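Local coordinates for protein citryl-spermidine/3,4-dihydroxybenzoyl-citryl-spermidine:spermidine ligase (Bacillus anthracis, PDB 3TO3) that catalyses the ATP-dependent condensation of spermidine with citryl-spermidine intermediates in the biosynthesis of the siderophore petrobactin, at residues N112-E124 / E570-E582. Sequence-based numbering, arbitrary orientation.
Sequences NVEQTKLDSFIHE and EQLTKRRLYIDVE
Leu577 and Phe121 make the apolar centre of this contact, with CD2 of Leu577 lying 3.4 Å from Phe121 CD2. Phe121 has its CG anti to the backbone N (chi1 -173°), which carries the ring across to segment 570-582. Arg576 CB lies over one face of that ring. The guanidinium of Arg576 stands almost perpendicular to the ring, 87° between planes, with NE 3.7 Å from Phe121 CE1. Nearer the backbone, Leu577 CB meets Val113 CG1 at 3.8 Å. Lys117 bends at chi2 and chi3 and lays its chain along the loop: CB is 3.3 Å from Arg576 O, and CE is 3.2 Å from Tyr578 O. One direct hydrogen bond crosses, from Glu114 N at the helix N-cap to Leu577 O (3.2 Å, 165° at the hydrogen). A water also donates to both Lys117 O and Arg576 O. The Arg576 side chain is about 9 Å from the bound ATP at the nearest atoms. Apolar contact, with one direct and one water-bridged backbone link, thus holds the loop between strands 566-570 and 585-589 against the start of helix 115-138, while Arg576 NH2 and Glu124 OE1 are hydrogen-bonded to Ser166 OG and Ser308 OG.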
loop_
_atom_site.group_PDB
_atom_site.type_symbol
_atom_site.label_atom_id
_atom_site.label_comp_id
_atom_site.label_asym_id
_atom_site.label_seq_id
_atom_site.Cartn_x
_atom_site.Cartn_y
_atom_site.Cartn_z
ATOM N N ASN B 112 14.282 12.781 -19.161
ATOM C CA ASN B 112 13.350 11.650 -19.088
ATOM C C ASN B 112 13.603 10.567 -18.025
ATOM O O ASN B 112 14.723 10.066 -17.875
ATOM C CB ASN B 112 13.179 10.995 -20.455
ATOM C CG ASN B 112 11.768 10.496 -20.668
ATOM O OD1 ASN B 112 11.463 9.322 -20.433
ATOM N ND2 ASN B 112 10.882 11.403 -21.075
ATOM N N VAL B 113 12.553 10.220 -17.277
ATOM C CA VAL B 113 12.613 9.078 -16.367
ATOM C C VAL B 113 11.368 8.188 -16.506
ATOM O O VAL B 113 10.463 8.508 -17.253
ATOM C CB VAL B 113 12.828 9.509 -14.888
ATOM C CG1 VAL B 113 14.239 10.091 -14.688
ATOM C CG2 VAL B 113 11.760 10.510 -14.434
ATOM N N GLU B 114 11.325 7.071 -15.785
ATOM C CA GLU B 114 10.125 6.252 -15.784
ATOM C C GLU B 114 9.129 6.875 -14.803
ATOM O O GLU B 114 9.386 6.970 -13.597
ATOM C CB GLU B 114 10.456 4.784 -15.444
ATOM C CG GLU B 114 9.242 3.874 -15.307
ATOM C CD GLU B 114 8.463 3.725 -16.609
ATOM O OE1 GLU B 114 9.115 3.695 -17.682
ATOM O OE2 GLU B 114 7.204 3.637 -16.558
ATOM N N GLN B 115 7.989 7.283 -15.349
ATOM C CA GLN B 115 6.947 8.008 -14.628
ATOM C C GLN B 115 6.528 7.283 -13.371
ATOM O O GLN B 115 6.454 7.855 -12.294
ATOM C CB GLN B 115 5.711 8.138 -15.516
ATOM C CG GLN B 115 4.664 9.047 -14.916
ATOM C CD GLN B 115 5.232 10.416 -14.613
ATOM O OE1 GLN B 115 5.765 11.081 -15.505
ATOM N NE2 GLN B 115 5.152 10.835 -13.347
ATOM N N THR B 116 6.224 6.009 -13.553
ATOM C CA THR B 116 5.949 5.090 -12.472
ATOM C C THR B 116 7.009 5.137 -11.357
ATOM O O THR B 116 6.670 5.252 -10.185
ATOM C CB THR B 116 5.863 3.666 -13.044
ATOM O OG1 THR B 116 4.494 3.347 -13.271
ATOM C CG2 THR B 116 6.468 2.651 -12.098
ATOM N N LYS B 117 8.285 5.037 -11.716
ATOM C CA LYS B 117 9.331 5.052 -10.703
ATOM C C LYS B 117 9.381 6.438 -10.066
ATOM O O LYS B 117 9.474 6.544 -8.854
ATOM C CB LYS B 117 10.686 4.646 -11.283
ATOM C CG LYS B 117 10.653 3.358 -12.106
ATOM C CD LYS B 117 10.838 2.135 -11.230
ATOM C CE LYS B 117 12.216 2.146 -10.604
ATOM N NZ LYS B 117 12.536 0.966 -9.744
ATOM N N LEU B 118 9.282 7.487 -10.885
ATOM C CA LEU B 118 9.222 8.865 -10.379
ATOM C C LEU B 118 8.134 9.079 -9.307
ATOM O O LEU B 118 8.376 9.667 -8.268
ATOM C CB LEU B 118 8.977 9.834 -11.535
ATOM C CG LEU B 118 8.988 11.313 -11.129
ATOM C CD1 LEU B 118 10.306 11.627 -10.420
ATOM C CD2 LEU B 118 8.799 12.236 -12.339
ATOM N N ASP B 119 6.924 8.600 -9.564
ATOM C CA ASP B 119 5.860 8.722 -8.572
ATOM C C ASP B 119 6.191 8.035 -7.236
ATOM O O ASP B 119 6.021 8.640 -6.186
ATOM C CB ASP B 119 4.537 8.191 -9.140
ATOM C CG ASP B 119 4.071 8.980 -10.373
ATOM O OD1 ASP B 119 4.288 10.225 -10.405
ATOM O OD2 ASP B 119 3.494 8.346 -11.305
ATOM N N SER B 120 6.628 6.774 -7.262
ATOM C CA SER B 120 7.055 6.112 -6.025
ATOM C C SER B 120 8.143 6.870 -5.273
ATOM O O SER B 120 8.098 7.022 -4.054
ATOM C CB SER B 120 7.560 4.711 -6.338
ATOM O OG SER B 120 6.470 3.966 -6.814
ATOM N N PHE B 121 9.133 7.332 -6.015
ATOM C CA PHE B 121 10.251 8.051 -5.434
ATOM C C PHE B 121 9.775 9.333 -4.751
ATOM O O PHE B 121 10.179 9.621 -3.620
ATOM C CB PHE B 121 11.287 8.349 -6.518
ATOM C CG PHE B 121 12.569 8.941 -6.003
ATOM C CD1 PHE B 121 13.200 8.410 -4.886
ATOM C CD2 PHE B 121 13.159 9.999 -6.659
ATOM C CE1 PHE B 121 14.400 8.943 -4.417
ATOM C CE2 PHE B 121 14.351 10.546 -6.202
ATOM C CZ PHE B 121 14.982 10.000 -5.082
ATOM N N ILE B 122 8.910 10.089 -5.427
ATOM C CA ILE B 122 8.350 11.321 -4.852
ATOM C C ILE B 122 7.625 10.998 -3.552
ATOM O O ILE B 122 7.794 11.713 -2.551
ATOM C CB ILE B 122 7.344 11.982 -5.793
ATOM C CG1 ILE B 122 8.057 12.891 -6.790
ATOM C CG2 ILE B 122 6.338 12.806 -5.004
ATOM C CD1 ILE B 122 7.251 13.092 -8.096
ATOM N N HIS B 123 6.852 9.901 -3.567
ATOM C CA HIS B 123 6.092 9.445 -2.399
ATOM C C HIS B 123 7.026 9.112 -1.241
ATOM O O HIS B 123 6.745 9.451 -0.108
ATOM C CB HIS B 123 5.250 8.210 -2.728
ATOM C CG HIS B 123 4.414 7.725 -1.582
ATOM N ND1 HIS B 123 3.553 8.546 -0.889
ATOM C CD2 HIS B 123 4.287 6.498 -1.027
ATOM C CE1 HIS B 123 2.930 7.845 0.040
ATOM N NE2 HIS B 123 3.357 6.600 -0.021
ATOM N N GLU B 124 8.142 8.464 -1.540
ATOM C CA GLU B 124 9.096 8.103 -0.509
ATOM C C GLU B 124 9.789 9.297 0.080
ATOM O O GLU B 124 10.105 9.304 1.287
ATOM C CB GLU B 124 10.154 7.138 -1.067
ATOM C CG GLU B 124 9.611 5.766 -1.194
ATOM C CD GLU B 124 10.529 4.869 -1.983
ATOM O OE1 GLU B 124 11.762 4.942 -1.719
ATOM O OE2 GLU B 124 10.011 4.112 -2.859
ATOM N N GLU B 570 28.574 2.723 -7.458
ATOM C CA GLU B 570 27.155 2.496 -7.637
ATOM C C GLU B 570 26.408 3.797 -7.760
ATOM O O GLU B 570 26.647 4.700 -6.987
ATOM C CB GLU B 570 26.598 1.773 -6.411
ATOM C CG GLU B 570 26.978 0.315 -6.299
ATOM C CD GLU B 570 26.439 -0.523 -7.445
ATOM O OE1 GLU B 570 25.260 -0.324 -7.828
ATOM O OE2 GLU B 570 27.194 -1.382 -7.969
ATOM N N GLN B 571 25.447 3.868 -8.671
ATOM C CA GLN B 571 24.556 5.001 -8.669
ATOM C C GLN B 571 23.265 4.543 -7.996
ATOM O O GLN B 571 22.388 3.970 -8.636
ATOM C CB GLN B 571 24.198 5.334 -10.121
ATOM C CG GLN B 571 25.367 5.690 -11.006
ATOM C CD GLN B 571 24.937 5.903 -12.443
ATOM O OE1 GLN B 571 24.543 4.958 -13.137
ATOM N NE2 GLN B 571 24.998 7.152 -12.900
ATOM N N LEU B 572 23.080 4.942 -6.752
ATOM C CA LEU B 572 21.970 4.438 -5.940
ATOM C C LEU B 572 20.644 5.136 -6.234
ATOM O O LEU B 572 19.598 4.506 -6.291
ATOM C CB LEU B 572 22.312 4.581 -4.462
ATOM C CG LEU B 572 23.602 3.869 -4.023
ATOM C CD1 LEU B 572 24.069 4.411 -2.692
ATOM C CD2 LEU B 572 23.410 2.365 -3.947
ATOM N N THR B 573 20.698 6.442 -6.402
ATOM C CA THR B 573 19.523 7.201 -6.752
ATOM C C THR B 573 19.060 6.857 -8.168
ATOM O O THR B 573 17.878 6.669 -8.394
ATOM C CB THR B 573 19.803 8.707 -6.582
ATOM O OG1 THR B 573 20.135 8.962 -5.202
ATOM C CG2 THR B 573 18.609 9.527 -6.977
ATOM N N LYS B 574 19.981 6.741 -9.123
ATOM C CA LYS B 574 19.567 6.459 -10.493
ATOM C C LYS B 574 18.662 5.224 -10.545
ATOM O O LYS B 574 17.696 5.152 -11.335
ATOM C CB LYS B 574 20.767 6.266 -11.424
ATOM C CG LYS B 574 20.381 6.133 -12.885
ATOM C CD LYS B 574 21.656 6.113 -13.733
ATOM C CE LYS B 574 21.379 6.053 -15.247
ATOM N NZ LYS B 574 21.154 7.418 -15.827
ATOM N N ARG B 575 18.963 4.266 -9.676
ATOM C CA ARG B 575 18.234 3.013 -9.663
ATOM C C ARG B 575 16.741 3.182 -9.331
ATOM O O ARG B 575 15.913 2.361 -9.723
ATOM C CB ARG B 575 18.916 2.042 -8.698
ATOM C CG ARG B 575 18.449 0.605 -8.824
ATOM C CD ARG B 575 19.586 -0.328 -8.467
ATOM N NE ARG B 575 20.670 0.402 -7.809
ATOM C CZ ARG B 575 21.902 -0.070 -7.661
ATOM N NH1 ARG B 575 22.826 0.660 -7.053
ATOM N NH2 ARG B 575 22.214 -1.272 -8.129
ATOM N N ARG B 576 16.408 4.259 -8.624
ATOM C CA ARG B 576 15.042 4.508 -8.185
ATOM C C ARG B 576 14.227 5.194 -9.253
ATOM O O ARG B 576 13.004 5.326 -9.093
ATOM C CB ARG B 576 15.027 5.416 -6.948
ATOM C CG ARG B 576 16.116 5.132 -5.948
ATOM C CD ARG B 576 15.563 4.526 -4.677
ATOM N NE ARG B 576 15.487 5.518 -3.607
ATOM C CZ ARG B 576 16.522 5.876 -2.846
ATOM N NH1 ARG B 576 17.715 5.317 -3.039
ATOM N NH2 ARG B 576 16.373 6.797 -1.895
ATOM N N LEU B 577 14.900 5.739 -10.271
ATOM C CA LEU B 577 14.198 6.385 -11.398
ATOM C C LEU B 577 14.028 5.578 -12.698
ATOM O O LEU B 577 13.477 6.098 -13.667
ATOM C CB LEU B 577 14.833 7.744 -11.704
ATOM C CG LEU B 577 15.080 8.553 -10.426
ATOM C CD1 LEU B 577 16.082 9.631 -10.689
ATOM C CD2 LEU B 577 13.783 9.114 -9.844
ATOM N N TYR B 578 14.545 4.349 -12.758
ATOM C CA TYR B 578 14.466 3.548 -14.000
ATOM C C TYR B 578 14.080 2.101 -13.731
ATOM O O TYR B 578 14.491 1.527 -12.720
ATOM C CB TYR B 578 15.796 3.596 -14.781
ATOM C CG TYR B 578 16.160 4.996 -15.190
ATOM C CD1 TYR B 578 15.719 5.530 -16.399
ATOM C CD2 TYR B 578 16.887 5.806 -14.344
ATOM C CE1 TYR B 578 16.028 6.829 -16.753
ATOM C CE2 TYR B 578 17.191 7.110 -14.678
ATOM C CZ TYR B 578 16.765 7.619 -15.882
ATOM O OH TYR B 578 17.076 8.921 -16.203
ATOM N N ILE B 579 13.272 1.519 -14.612
ATOM C CA ILE B 579 12.987 0.097 -14.529
ATOM C C ILE B 579 14.270 -0.597 -14.948
ATOM O O ILE B 579 14.896 -1.344 -14.188
ATOM C CB ILE B 579 11.867 -0.313 -15.521
ATOM C CG1 ILE B 579 10.528 0.384 -15.203
ATOM C CG2 ILE B 579 11.722 -1.834 -15.583
ATOM C CD1 ILE B 579 9.741 -0.203 -14.023
ATOM N N ASP B 580 14.705 -0.250 -16.148
ATOM C CA ASP B 580 15.853 -0.876 -16.767
ATOM C C ASP B 580 16.819 0.230 -17.144
ATOM O O ASP B 580 16.396 1.325 -17.522
ATOM C CB ASP B 580 15.422 -1.654 -18.024
ATOM C CG ASP B 580 15.426 -3.172 -17.820
ATOM O OD1 ASP B 580 16.385 -3.694 -17.193
ATOM O OD2 ASP B 580 14.472 -3.839 -18.293
ATOM N N VAL B 581 18.110 -0.055 -17.036
ATOM C CA VAL B 581 19.119 0.895 -17.473
ATOM C C VAL B 581 20.403 0.157 -17.850
ATOM O O VAL B 581 20.607 -0.990 -17.450
ATOM C CB VAL B 581 19.364 1.980 -16.395
ATOM C CG1 VAL B 581 20.608 1.665 -15.568
ATOM C CG2 VAL B 581 19.460 3.360 -17.046
ATOM N N GLU B 582 21.268 0.805 -18.622
ATOM C CA GLU B 582 22.472 0.140 -19.102
ATOM C C GLU B 582 23.550 -0.064 -18.037
ATOM O O GLU B 582 24.177 -1.120 -17.999
ATOM C CB GLU B 582 23.061 0.882 -20.298
ATOM C CG GLU B 582 23.460 -0.032 -21.445
ATOM C CD GLU B 582 24.579 0.544 -22.289
ATOM O OE1 GLU B 582 24.652 1.784 -22.423
ATOM O OE2 GLU B 582 25.395 -0.245 -22.812
HETATM O O HOH W 1 11.265 4.639 -7.155
#